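Local coordinates for McyG protein (Microcystis aeruginosa PCC 7806, PDB 4R0M) that probably activates an aromatic acid as its adenylate for transfer to a carrier protein in microcystin synthesis, and here holds phenylalanyl-adenylate, at residues N30-I34 with F45-L51; M222-H226 with T529-K533; W272-F278 with L301-Q307. All coordinates share one frame; numbering follows the deposited sequence.

Interactions 1 and 3 both reach the nine-stranded mixed sheet, but at different places. Interaction 1 pairs its outermost hairpin antiparallel. Its centre lies about 25 Å from the centre of the chain, and it is mostly buried, with an exposed rim at Asn-30, Asn-31 and Phe-45. Interaction 3 joins two parallel strands inside the sheet and is buried. Interaction 2 lies closest to the centre of the chain, yet only partly buried, and joins two loops without regular structure. Its chemistry is side-chain packing, with no clear hydrogen bond across, whereas backbone bonds dominate interaction 1 and mix with side-chain bonds in interaction 3. Interactions 2 and 3 touch each other and share the bound adenylate. Interaction 1 takes no part in that site.

Interaction 1. Residues N30-I34 with F45-L51; sequences NNHGI and FQSYQDL
Tyr-48 lies over Gly-33. Its CB is near His-32 O. CG then turns beside the backbone N (chi1 -72°), which brings the ring across the glycine. CD2 comes within 3.5 Å of His-32 O, and CE2 passes 3.7 Å from Gly-33 N. CD1, CE1 and CZ also lie about Gly-33 CA, and CE1 is near Ile-34 CG1. Gly-33 CA sits over the ring centre, 3.6 Å from the centroid of the Tyr-48 ring and 8° off its normal, a CH-pi contact. At the tip, OH is hydrogen-bonded to Cys-242 O and Gln-244 NE2, which ties down the far end.

Phe-45 comes from the opposite side of Gly-33. Its ring runs alongside the backbone, with CE1 3.7 Å from Gly-33 N and CZ at the same distance from His-32 C. There is no room for a side chain on Gly-33, since a CB would clash with Gln-46 O and Ser-47 CA.

Backbone bonds set the antiparallel register. Ile-34 and Gln-46 form a hydrogen-bonded pair, and Ile-34 N reaches Gln-46 O at 2.7 Å. Tyr-48 N binds His-32 O in the carbonyl plane, on a lone pair, at 3.1 Å. Ser-47 and Asp-50 form a capping box at the start of the helix. Further along, Ile-34 CD1 packs 3.7 Å from Leu-51 CD2.

The hairpin 33-37/43-47 thus leads straight into helix 48-64. Helix 80-93 packs on Ile-34 and Leu-51, helices 19-27 and 227-240 on Tyr-48, and strand 243-246 continues the sheet beside Gly-33.

Interaction 2. Residues M222-H226 with T529-K533; sequences MPLDH and TSIGK. With FA5 (adenosine-5'-[phenylalaninyl-phosphate]), chain C.
Lys-533 NZ is hydrogen-bonded to FA5 O4' at 3.1 Å, its chain bent at chi3 to bring NZ there, while two residues earlier Ile-531 packs on His-226. The methyl CG2 of Ile-531 stands over one face of the imidazole, 3.5 Å from the His-226 ring centroid and 18° off its normal. This CH-pi contact is offset toward the rim and closest at CG. The other branch goes toward the ligand, because CG1 lies between the backbone N and the carbonyl carbon (chi1 60°). Its CD1 ends 3.4 Å from the adenylate carbonyl atom O. Behind Ile-531, the Met-222 side chain, present as selenomethionine, crosses that of Ile-531 at about a right angle, with SE 4.1 Å from Ile-531 CB.

The His-226 ring is held at ND1 and, more weakly, at NE2. ND1 accepts a hydrogen bond from Gly-228 N and so caps helix 227-240. NE2 makes a weak, bent bond of 3.0 Å to FA5 OP3, which lies near the ring plane at its edge.

Each loop is folded into a type I turn, 223-226 facing 529-532. Pro-223 presses its ring on the backbone of the other loop, with CG 3.2 Å from Ser-530 O. Asp-225 OD2, hydrogen-bonded to Thr-101 OG1, comes close to Ser-530 CB at 3.4 Å.

Gly-532 closes its turn with backbone angles that would jam a side chain against the preceding carbonyl. The TSIGK sequence fits the A10 motif of adenylation domains. A lysine placed on the ribose oxygen, with the loop packed on the 222-226 segment, is consistent with the adenylate-forming state of ANL enzymes.

Interaction 3. Residues W272-F278 with L301-Q307; sequences WSPNFAF and LVNAGEQ. With FA5 (adenosine-5'-[phenylalaninyl-phosphate]), chain C.
The side chains of Trp-272 and Val-302 cross at a slant where two parallel strands pair, CB to CB at 3.7 Å. Here the contact is tight. Ser-273 N bonds to Val-302 O, and Ala-304 N returns a bond to Ser-273 O. The indole runs out along the second strand, its CG anti to the backbone N (chi1 157°). NE1 then reaches Ala-304 O at 2.8 Å. The bond is straight and lies near the indole plane, but it meets the oxygen from above the carbonyl plane.

One indole face carries the ligand. FA5 CD2, of the phenylalanyl ring, lies 3.3 Å from Trp-272 CZ2, toward the rim. Ala-304 CB touches the same ring, 3.5 Å from FA5 CE1. With an alanine in place of Trp-272, Ala-304 O would probably lose its indole donor and a gap would open beside the ligand's phenyl ring.

On the other face of the sheet Asn-303 lays its amide over the Phe-278 ring, ND2 3.6 Å above the centre, with planes 24° apart. ND2 also makes a weak bond to Asn-275 OD1, which accepts from Ser-309 N as well. This is the beta-alpha-beta unit of strand 270-273, helix 275-282 and strand 300-303, inside the adenylation domain.

Glu-306 is partly exposed yet still firmly engaged. Its OE1 takes the Phe-276 N-H at 2.8 Å, nearly along its C-O axis, though the bond is bent at the hydrogen (137°). The N-terminal end of helix 275-282 would probably favour the negative charge of Glu-306. Backbone atoms of 305-307 line the adenine, with Gly-305 N 3.0 Å from FA5 N7. Gln-307 is the loose part. Its side chain sets off away from 272-278, and NE2 bonds to Ile-432 O, though its backbone O stays on Asn-275 CB.

Interaction 1. Residues N30-I34 with F45-L51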
loop_
_atom_site.group_PDB
_atom_site.type_symbol
_atom_site.label_atom_id
_atom_site.label_comp_id
_atom_site.label_asym_id
_atom_site.label_seq_id
_atom_site.Cartn_x
_atom_site.Cartn_y
_atom_site.Cartn_z
ATOM N N ASN A 30 -18.639 10.429 21.373
ATOM C CA ASN A 30 -19.555 10.907 20.331
ATOM C C ASN A 30 -19.050 12.187 19.665
ATOM O O ASN A 30 -19.663 12.707 18.727
ATOM C CB ASN A 30 -20.984 11.080 20.875
ATOM C CG ASN A 30 -21.022 11.721 22.256
ATOM O OD1 ASN A 30 -20.281 12.664 22.546
ATOM N ND2 ASN A 30 -21.900 11.210 23.116
ATOM N N ASN A 31 -17.934 12.660 20.202
ATOM C CA ASN A 31 -17.202 13.769 19.650
ATOM C C ASN A 31 -16.612 13.434 18.267
ATOM O O ASN A 31 -16.652 14.209 17.345
ATOM C CB ASN A 31 -16.056 14.243 20.601
ATOM C CG ASN A 31 -16.515 14.961 21.885
ATOM O OD1 ASN A 31 -17.579 15.487 21.943
ATOM N ND2 ASN A 31 -15.657 15.090 22.822
ATOM N N HIS A 32 -16.049 12.248 18.158
ATOM C CA HIS A 32 -15.190 11.853 17.047
ATOM C C HIS A 32 -15.760 10.756 16.196
ATOM O O HIS A 32 -16.740 10.103 16.567
ATOM C CB HIS A 32 -13.814 11.457 17.574
ATOM C CG HIS A 32 -13.168 12.512 18.438
ATOM N ND1 HIS A 32 -12.569 13.601 17.924
ATOM C CD2 HIS A 32 -13.048 12.615 19.824
ATOM C CE1 HIS A 32 -12.088 14.364 18.926
ATOM N NE2 HIS A 32 -12.382 13.757 20.088
ATOM N N GLY A 33 -15.141 10.552 15.037
ATOM C CA GLY A 33 -15.566 9.529 14.089
ATOM C C GLY A 33 -14.899 9.676 12.735
ATOM O O GLY A 33 -13.781 10.190 12.627
ATOM N N ILE A 34 -15.600 9.228 11.699
ATOM C CA ILE A 34 -15.062 9.227 10.348
ATOM C C ILE A 34 -15.643 10.364 9.512
ATOM O O ILE A 34 -16.862 10.528 9.422
ATOM C CB ILE A 34 -15.294 7.873 9.642
ATOM C CG1 ILE A 34 -14.807 6.725 10.530
ATOM C CG2 ILE A 34 -14.589 7.845 8.289
ATOM C CD1 ILE A 34 -15.310 5.363 10.118
ATOM N N PHE A 45 -19.798 13.517 7.853
ATOM C CA PHE A 45 -19.301 13.032 9.139
ATOM C C PHE A 45 -20.159 11.891 9.673
ATOM O O PHE A 45 -21.386 11.969 9.678
ATOM C CB PHE A 45 -19.209 14.172 10.163
ATOM C CG PHE A 45 -18.748 13.734 11.531
ATOM C CD1 PHE A 45 -17.421 13.365 11.754
ATOM C CD2 PHE A 45 -19.640 13.705 12.604
ATOM C CE1 PHE A 45 -16.998 12.965 13.015
ATOM C CE2 PHE A 45 -19.220 13.309 13.866
ATOM C CZ PHE A 45 -17.898 12.937 14.072
ATOM N N GLN A 46 -19.487 10.828 10.102
ATOM C CA GLN A 46 -20.126 9.688 10.739
ATOM C C GLN A 46 -19.375 9.403 12.032
ATOM O O GLN A 46 -18.244 8.912 12.006
ATOM C CB GLN A 46 -20.096 8.467 9.810
ATOM C CG GLN A 46 -20.878 7.261 10.317
ATOM C CD GLN A 46 -20.782 6.053 9.397
ATOM O OE1 GLN A 46 -19.715 5.738 8.863
ATOM N NE2 GLN A 46 -21.903 5.357 9.221
ATOM N N SER A 47 -20.000 9.731 13.163
ATOM C CA SER A 47 -19.411 9.467 14.479
ATOM C C SER A 47 -19.251 7.966 14.698
ATOM O O SER A 47 -19.933 7.165 14.056
ATOM C CB SER A 47 -20.267 10.080 15.595
ATOM O OG SER A 47 -21.444 9.321 15.824
ATOM N N TYR A 48 -18.351 7.591 15.603
ATOM C CA TYR A 48 -18.110 6.179 15.901
ATOM C C TYR A 48 -19.367 5.453 16.383
ATOM O O TYR A 48 -19.530 4.256 16.136
ATOM C CB TYR A 48 -16.967 6.017 16.900
ATOM C CG TYR A 48 -15.607 6.314 16.313
ATOM C CD1 TYR A 48 -15.164 5.655 15.163
ATOM C CD2 TYR A 48 -14.758 7.240 16.908
ATOM C CE1 TYR A 48 -13.919 5.922 14.619
ATOM C CE2 TYR A 48 -13.507 7.513 16.373
ATOM C CZ TYR A 48 -13.094 6.851 15.229
ATOM O OH TYR A 48 -11.852 7.112 14.688
ATOM N N GLN A 49 -20.251 6.195 17.050
ATOM C CA GLN A 49 -21.564 5.697 17.454
ATOM C C GLN A 49 -22.441 5.383 16.237
ATOM O O GLN A 49 -23.090 4.335 16.193
ATOM C CB GLN A 49 -22.258 6.711 18.380
ATOM C CG GLN A 49 -23.616 6.273 18.920
ATOM C CD GLN A 49 -23.538 5.030 19.791
ATOM O OE1 GLN A 49 -23.983 3.952 19.393
ATOM N NE2 GLN A 49 -22.962 5.172 20.982
ATOM N N ASP A 50 -22.452 6.293 15.260
ATOM C CA ASP A 50 -23.206 6.103 14.015
ATOM C C ASP A 50 -22.661 4.929 13.202
ATOM O O ASP A 50 -23.433 4.143 12.649
ATOM C CB ASP A 50 -23.181 7.371 13.155
ATOM C CG ASP A 50 -23.909 8.538 13.798
ATOM O OD1 ASP A 50 -25.125 8.422 14.063
ATOM O OD2 ASP A 50 -23.267 9.587 14.011
ATOM N N LEU A 51 -21.335 4.826 13.131
ATOM C CA LEU A 51 -20.669 3.729 12.430
ATOM C C LEU A 51 -21.069 2.385 13.034
ATOM O O LEU A 51 -21.455 1.458 12.314
ATOM C CB LEU A 51 -19.146 3.908 12.469
ATOM C CG LEU A 51 -18.257 2.739 12.026
ATOM C CD1 LEU A 51 -18.321 2.524 10.520
ATOM C CD2 LEU A 51 -16.820 2.963 12.470
#

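Interaction 2. Residues M222-H226 with T529-K533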
loop_
_atom_site.group_PDB
_atom_site.type_symbol
_atom_site.label_atom_id
_atom_site.label_comp_id
_atom_site.label_asym_id
_atom_site.label_seq_id
_atom_site.Cartn_x
_atom_site.Cartn_y
_atom_site.Cartn_z
HETATM N N MSE A 222 -5.354 6.613 0.321
HETATM C CA MSE A 222 -5.095 5.376 -0.367
HETATM C C MSE A 222 -6.326 4.559 -0.408
HETATM O O MSE A 222 -7.155 4.755 0.420
HETATM C CB MSE A 222 -4.047 4.575 0.364
HETATM C CG MSE A 222 -2.644 5.158 0.306
HETATM SE SE MSE A 222 -1.774 5.445 -1.396
HETATM C CE MSE A 222 -1.965 7.332 -1.471
ATOM N N PRO A 223 -6.487 3.673 -1.359
ATOM C CA PRO A 223 -7.708 2.860 -1.415
ATOM C C PRO A 223 -7.868 1.972 -0.181
ATOM O O PRO A 223 -6.880 1.488 0.371
ATOM C CB PRO A 223 -7.527 2.012 -2.683
ATOM C CG PRO A 223 -6.084 2.105 -3.028
ATOM C CD PRO A 223 -5.611 3.432 -2.519
ATOM N N LEU A 224 -9.115 1.766 0.228
ATOM C CA LEU A 224 -9.429 1.142 1.511
ATOM C C LEU A 224 -9.136 -0.350 1.612
ATOM O O LEU A 224 -9.109 -0.893 2.712
ATOM C CB LEU A 224 -10.886 1.420 1.898
ATOM C CG LEU A 224 -11.281 2.854 2.266
ATOM C CD1 LEU A 224 -12.756 2.899 2.621
ATOM C CD2 LEU A 224 -10.452 3.395 3.419
ATOM N N ASP A 225 -8.919 -1.014 0.479
ATOM C CA ASP A 225 -8.622 -2.451 0.487
ATOM C C ASP A 225 -7.199 -2.759 0.947
ATOM O O ASP A 225 -6.896 -3.893 1.310
ATOM C CB ASP A 225 -8.877 -3.080 -0.887
ATOM C CG ASP A 225 -8.111 -2.394 -1.992
ATOM O OD1 ASP A 225 -8.598 -1.354 -2.489
ATOM O OD2 ASP A 225 -7.029 -2.895 -2.366
ATOM N N HIS A 226 -6.329 -1.754 0.928
ATOM C CA HIS A 226 -4.944 -1.938 1.346
ATOM C C HIS A 226 -4.770 -1.877 2.845
ATOM O O HIS A 226 -5.474 -1.135 3.532
ATOM C CB HIS A 226 -4.046 -0.923 0.664
ATOM C CG HIS A 226 -2.580 -1.228 0.808
ATOM N ND1 HIS A 226 -1.834 -0.723 1.805
ATOM C CD2 HIS A 226 -1.731 -2.027 0.042
ATOM C CE1 HIS A 226 -0.572 -1.168 1.687
ATOM N NE2 HIS A 226 -0.507 -1.965 0.605
ATOM N N THR A 529 0.021 -2.022 -7.925
ATOM C CA THR A 529 -0.770 -2.439 -6.769
ATOM C C THR A 529 -1.767 -1.327 -6.472
ATOM O O THR A 529 -1.632 -0.219 -6.993
ATOM C CB THR A 529 0.105 -2.686 -5.523
ATOM O OG1 THR A 529 0.833 -1.494 -5.200
ATOM C CG2 THR A 529 1.084 -3.831 -5.756
ATOM N N SER A 530 -2.761 -1.619 -5.639
ATOM C CA SER A 530 -3.797 -0.643 -5.284
ATOM C C SER A 530 -3.213 0.700 -4.853
ATOM O O SER A 530 -3.773 1.750 -5.164
ATOM C CB SER A 530 -4.700 -1.198 -4.182
ATOM O OG SER A 530 -3.946 -1.515 -3.022
ATOM N N ILE A 531 -2.077 0.657 -4.160
ATOM C CA ILE A 531 -1.447 1.867 -3.631
ATOM C C ILE A 531 -0.532 2.616 -4.610
ATOM O O ILE A 531 0.042 3.652 -4.258
ATOM C CB ILE A 531 -0.712 1.603 -2.292
ATOM C CG1 ILE A 531 0.405 0.565 -2.441
ATOM C CG2 ILE A 531 -1.717 1.226 -1.212
ATOM C CD1 ILE A 531 1.369 0.546 -1.272
ATOM N N GLY A 532 -0.404 2.097 -5.829
ATOM C CA GLY A 532 0.331 2.784 -6.891
ATOM C C GLY A 532 1.797 2.408 -7.027
ATOM O O GLY A 532 2.555 3.099 -7.707
ATOM N N LYS A 533 2.195 1.320 -6.375
ATOM C CA LYS A 533 3.545 0.793 -6.506
ATOM C C LYS A 533 3.635 -0.057 -7.771
ATOM O O LYS A 533 2.916 -1.053 -7.912
ATOM C CB LYS A 533 3.921 -0.035 -5.273
ATOM C CG LYS A 533 5.280 -0.719 -5.359
ATOM C CD LYS A 533 5.603 -1.525 -4.106
ATOM C CE LYS A 533 4.768 -2.793 -4.003
ATOM N NZ LYS A 533 5.208 -3.659 -2.874
HETATM C C FA5 C . 2.530 -2.388 1.647
HETATM O O FA5 C . 2.843 -1.831 0.602
HETATM C CA FA5 C . 2.916 -1.780 2.972
HETATM N N FA5 C . 4.328 -1.509 2.855
HETATM C CB FA5 C . 2.179 -0.461 3.247
HETATM C CG FA5 C . 2.560 0.363 4.484
HETATM C CD1 FA5 C . 3.744 0.192 5.202
HETATM C CD2 FA5 C . 1.676 1.360 4.918
HETATM C CE1 FA5 C . 4.029 0.985 6.321
HETATM C CE2 FA5 C . 1.953 2.163 6.030
HETATM C CZ FA5 C . 3.137 1.974 6.738
HETATM P P FA5 C . 2.203 -4.853 0.547
HETATM O OP1 FA5 C . 1.458 -4.651 -0.746
HETATM O OP2 FA5 C . 2.041 -6.161 1.281
HETATM O OP3 FA5 C . 1.806 -3.656 1.569
HETATM O "O5'" FA5 C . 3.765 -4.649 0.206
HETATM C "C5'" FA5 C . 4.795 -4.829 1.174
HETATM C "C4'" FA5 C . 6.135 -4.627 0.483
HETATM O "O4'" FA5 C . 6.313 -3.278 0.035
HETATM C "C3'" FA5 C . 7.316 -4.884 1.397
HETATM O "O3'" FA5 C . 7.617 -6.274 1.506
HETATM C "C2'" FA5 C . 8.419 -4.117 0.704
HETATM O "O2'" FA5 C . 8.983 -4.896 -0.357
HETATM C "C1'" FA5 C . 7.699 -2.931 0.097
HETATM N N9 FA5 C . 7.904 -1.750 0.976
HETATM C C8 FA5 C . 7.006 -1.254 1.847
HETATM N N7 FA5 C . 7.489 -0.168 2.499
HETATM C C5 FA5 C . 8.739 0.044 2.049
HETATM C C6 FA5 C . 9.823 1.023 2.314
HETATM N N6 FA5 C . 9.665 2.018 3.217
HETATM N N1 FA5 C . 10.982 0.890 1.625
HETATM C C2 FA5 C . 11.161 -0.098 0.724
HETATM N N3 FA5 C . 10.220 -1.015 0.428
HETATM C C4 FA5 C . 9.010 -1.002 1.047
#

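Interaction 3. Residues W272-F278 with L301-Q307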
loop_
_atom_site.group_PDB
_atom_site.type_symbol
_atom_site.label_atom_id
_atom_site.label_comp_id
_atom_site.label_asym_id
_atom_site.label_seq_id
_atom_site.Cartn_x
_atom_site.Cartn_y
_atom_site.Cartn_z
ATOM N N TRP A 272 -0.110 9.665 5.296
ATOM C CA TRP A 272 0.757 8.693 4.627
ATOM C C TRP A 272 0.561 8.636 3.133
ATOM O O TRP A 272 -0.553 8.806 2.628
ATOM C CB TRP A 272 0.569 7.305 5.255
ATOM C CG TRP A 272 0.938 6.138 4.367
ATOM C CD1 TRP A 272 2.199 5.804 3.867
ATOM C CD2 TRP A 272 0.041 5.094 3.857
ATOM N NE1 TRP A 272 2.137 4.669 3.101
ATOM C CE2 TRP A 272 0.875 4.192 3.053
ATOM C CE3 TRP A 272 -1.318 4.827 3.979
ATOM C CZ2 TRP A 272 0.347 3.084 2.409
ATOM C CZ3 TRP A 272 -1.838 3.704 3.325
ATOM C CH2 TRP A 272 -1.024 2.855 2.561
ATOM N N SER A 273 1.670 8.415 2.425
ATOM C CA SER A 273 1.670 8.046 1.008
ATOM C C SER A 273 2.989 7.345 0.672
ATOM O O SER A 273 3.965 7.473 1.417
ATOM C CB SER A 273 1.492 9.280 0.119
ATOM O OG SER A 273 2.723 9.950 -0.089
ATOM N N PRO A 274 3.027 6.591 -0.446
ATOM C CA PRO A 274 4.305 6.045 -0.902
ATOM C C PRO A 274 5.187 7.136 -1.495
ATOM O O PRO A 274 4.731 8.267 -1.687
ATOM C CB PRO A 274 3.900 5.040 -1.993
ATOM C CG PRO A 274 2.436 4.824 -1.815
ATOM C CD PRO A 274 1.915 6.127 -1.292
ATOM N N ASN A 275 6.436 6.785 -1.787
ATOM C CA ASN A 275 7.425 7.738 -2.285
ATOM C C ASN A 275 6.992 8.566 -3.500
ATOM O O ASN A 275 7.266 9.769 -3.552
ATOM C CB ASN A 275 8.749 7.030 -2.573
ATOM C CG ASN A 275 9.852 7.994 -2.955
ATOM O OD1 ASN A 275 10.462 8.636 -2.094
ATOM N ND2 ASN A 275 10.115 8.106 -4.254
ATOM N N PHE A 276 6.316 7.938 -4.463
ATOM C CA PHE A 276 5.950 8.616 -5.712
ATOM C C PHE A 276 5.085 9.860 -5.493
ATOM O O PHE A 276 5.205 10.847 -6.224
ATOM C CB PHE A 276 5.283 7.652 -6.711
ATOM C CG PHE A 276 3.872 7.270 -6.353
ATOM C CD1 PHE A 276 2.800 8.098 -6.681
ATOM C CD2 PHE A 276 3.608 6.072 -5.701
ATOM C CE1 PHE A 276 1.501 7.747 -6.348
ATOM C CE2 PHE A 276 2.311 5.713 -5.374
ATOM C CZ PHE A 276 1.256 6.551 -5.696
ATOM N N ALA A 277 4.218 9.805 -4.485
ATOM C CA ALA A 277 3.309 10.910 -4.191
ATOM C C ALA A 277 4.056 12.134 -3.662
ATOM O O ALA A 277 3.668 13.273 -3.939
ATOM C CB ALA A 277 2.236 10.469 -3.219
ATOM N N PHE A 278 5.129 11.888 -2.912
ATOM C CA PHE A 278 6.044 12.949 -2.487
ATOM C C PHE A 278 6.639 13.651 -3.707
ATOM O O PHE A 278 6.735 14.878 -3.739
ATOM C CB PHE A 278 7.164 12.385 -1.605
ATOM C CG PHE A 278 6.744 12.089 -0.192
ATOM C CD1 PHE A 278 5.869 11.043 0.094
ATOM C CD2 PHE A 278 7.242 12.848 0.865
ATOM C CE1 PHE A 278 5.491 10.772 1.401
ATOM C CE2 PHE A 278 6.867 12.578 2.174
ATOM C CZ PHE A 278 5.990 11.539 2.442
ATOM N N LEU A 301 4.334 12.341 9.154
ATOM C CA LEU A 301 4.079 12.183 7.713
ATOM C C LEU A 301 4.831 11.000 7.131
ATOM O O LEU A 301 6.017 11.096 6.808
ATOM C CB LEU A 301 4.410 13.472 6.943
ATOM C CG LEU A 301 4.090 13.561 5.441
ATOM C CD1 LEU A 301 2.650 13.171 5.133
ATOM C CD2 LEU A 301 4.382 14.958 4.916
ATOM N N VAL A 302 4.115 9.893 6.982
ATOM C CA VAL A 302 4.717 8.619 6.612
ATOM C C VAL A 302 5.016 8.515 5.117
ATOM O O VAL A 302 4.135 8.708 4.273
ATOM C CB VAL A 302 3.835 7.434 7.065
ATOM C CG1 VAL A 302 4.529 6.104 6.804
ATOM C CG2 VAL A 302 3.494 7.570 8.540
ATOM N N ASN A 303 6.280 8.235 4.813
ATOM C CA ASN A 303 6.696 7.785 3.496
ATOM C C ASN A 303 6.944 6.284 3.602
ATOM O O ASN A 303 7.946 5.858 4.180
ATOM C CB ASN A 303 7.966 8.519 3.042
ATOM C CG ASN A 303 8.340 8.226 1.592
ATOM O OD1 ASN A 303 8.153 7.118 1.090
ATOM N ND2 ASN A 303 8.891 9.227 0.918
ATOM N N ALA A 304 6.014 5.492 3.068
ATOM C CA ALA A 304 6.092 4.030 3.141
ATOM C C ALA A 304 5.270 3.353 2.049
ATOM O O ALA A 304 4.333 3.942 1.509
ATOM C CB ALA A 304 5.647 3.539 4.512
ATOM N N GLY A 305 5.617 2.107 1.747
ATOM C CA GLY A 305 4.944 1.353 0.693
ATOM C C GLY A 305 5.889 0.928 -0.416
ATOM O O GLY A 305 5.663 -0.084 -1.077
ATOM N N GLU A 306 6.942 1.715 -0.617
ATOM C CA GLU A 306 7.971 1.443 -1.619
ATOM C C GLU A 306 9.280 2.100 -1.193
ATOM O O GLU A 306 9.307 2.883 -0.236
ATOM C CB GLU A 306 7.546 1.952 -3.004
ATOM C CG GLU A 306 7.459 3.469 -3.124
ATOM C CD GLU A 306 7.079 3.944 -4.516
ATOM O OE1 GLU A 306 6.862 5.162 -4.688
ATOM O OE2 GLU A 306 6.990 3.112 -5.442
ATOM N N GLN A 307 10.355 1.783 -1.910
ATOM C CA GLN A 307 11.672 2.343 -1.634
ATOM C C GLN A 307 11.608 3.867 -1.535
ATOM O O GLN A 307 10.969 4.524 -2.357
ATOM C CB GLN A 307 12.676 1.903 -2.707
ATOM C CG GLN A 307 14.136 2.128 -2.336
ATOM C CD GLN A 307 14.636 1.201 -1.242
ATOM O OE1 GLN A 307 14.230 0.040 -1.152
ATOM N NE2 GLN A 307 15.536 1.712 -0.410
HETATM C C FA5 C . 2.530 -2.388 1.647
HETATM O O FA5 C . 2.843 -1.831 0.602
HETATM C CA FA5 C . 2.916 -1.780 2.972
HETATM N N FA5 C . 4.328 -1.509 2.855
HETATM C CB FA5 C . 2.179 -0.461 3.247
HETATM C CG FA5 C . 2.560 0.363 4.484
HETATM C CD1 FA5 C . 3.744 0.192 5.202
HETATM C CD2 FA5 C . 1.676 1.360 4.918
HETATM C CE1 FA5 C . 4.029 0.985 6.321
HETATM C CE2 FA5 C . 1.953 2.163 6.030
HETATM C CZ FA5 C . 3.137 1.974 6.738
HETATM P P FA5 C . 2.203 -4.853 0.547
HETATM O OP1 FA5 C . 1.458 -4.651 -0.746
HETATM O OP2 FA5 C . 2.041 -6.161 1.281
HETATM O OP3 FA5 C . 1.806 -3.656 1.569
HETATM O "O5'" FA5 C . 3.765 -4.649 0.206
HETATM C "C5'" FA5 C . 4.795 -4.829 1.174
HETATM C "C4'" FA5 C . 6.135 -4.627 0.483
HETATM O "O4'" FA5 C . 6.313 -3.278 0.035
HETATM C "C3'" FA5 C . 7.316 -4.884 1.397
HETATM O "O3'" FA5 C . 7.617 -6.274 1.506
HETATM C "C2'" FA5 C . 8.419 -4.117 0.704
HETATM O "O2'" FA5 C . 8.983 -4.896 -0.357
HETATM C "C1'" FA5 C . 7.699 -2.931 0.097
HETATM N N9 FA5 C . 7.904 -1.750 0.976
HETATM C C8 FA5 C . 7.006 -1.254 1.847
HETATM N N7 FA5 C . 7.489 -0.168 2.499
HETATM C C5 FA5 C . 8.739 0.044 2.049
HETATM C C6 FA5 C . 9.823 1.023 2.314
HETATM N N6 FA5 C . 9.665 2.018 3.217
HETATM N N1 FA5 C . 10.982 0.890 1.625
HETATM C C2 FA5 C . 11.161 -0.098 0.724
HETATM N N3 FA5 C . 10.220 -1.015 0.428
HETATM C C4 FA5 C . 9.010 -1.002 1.047
#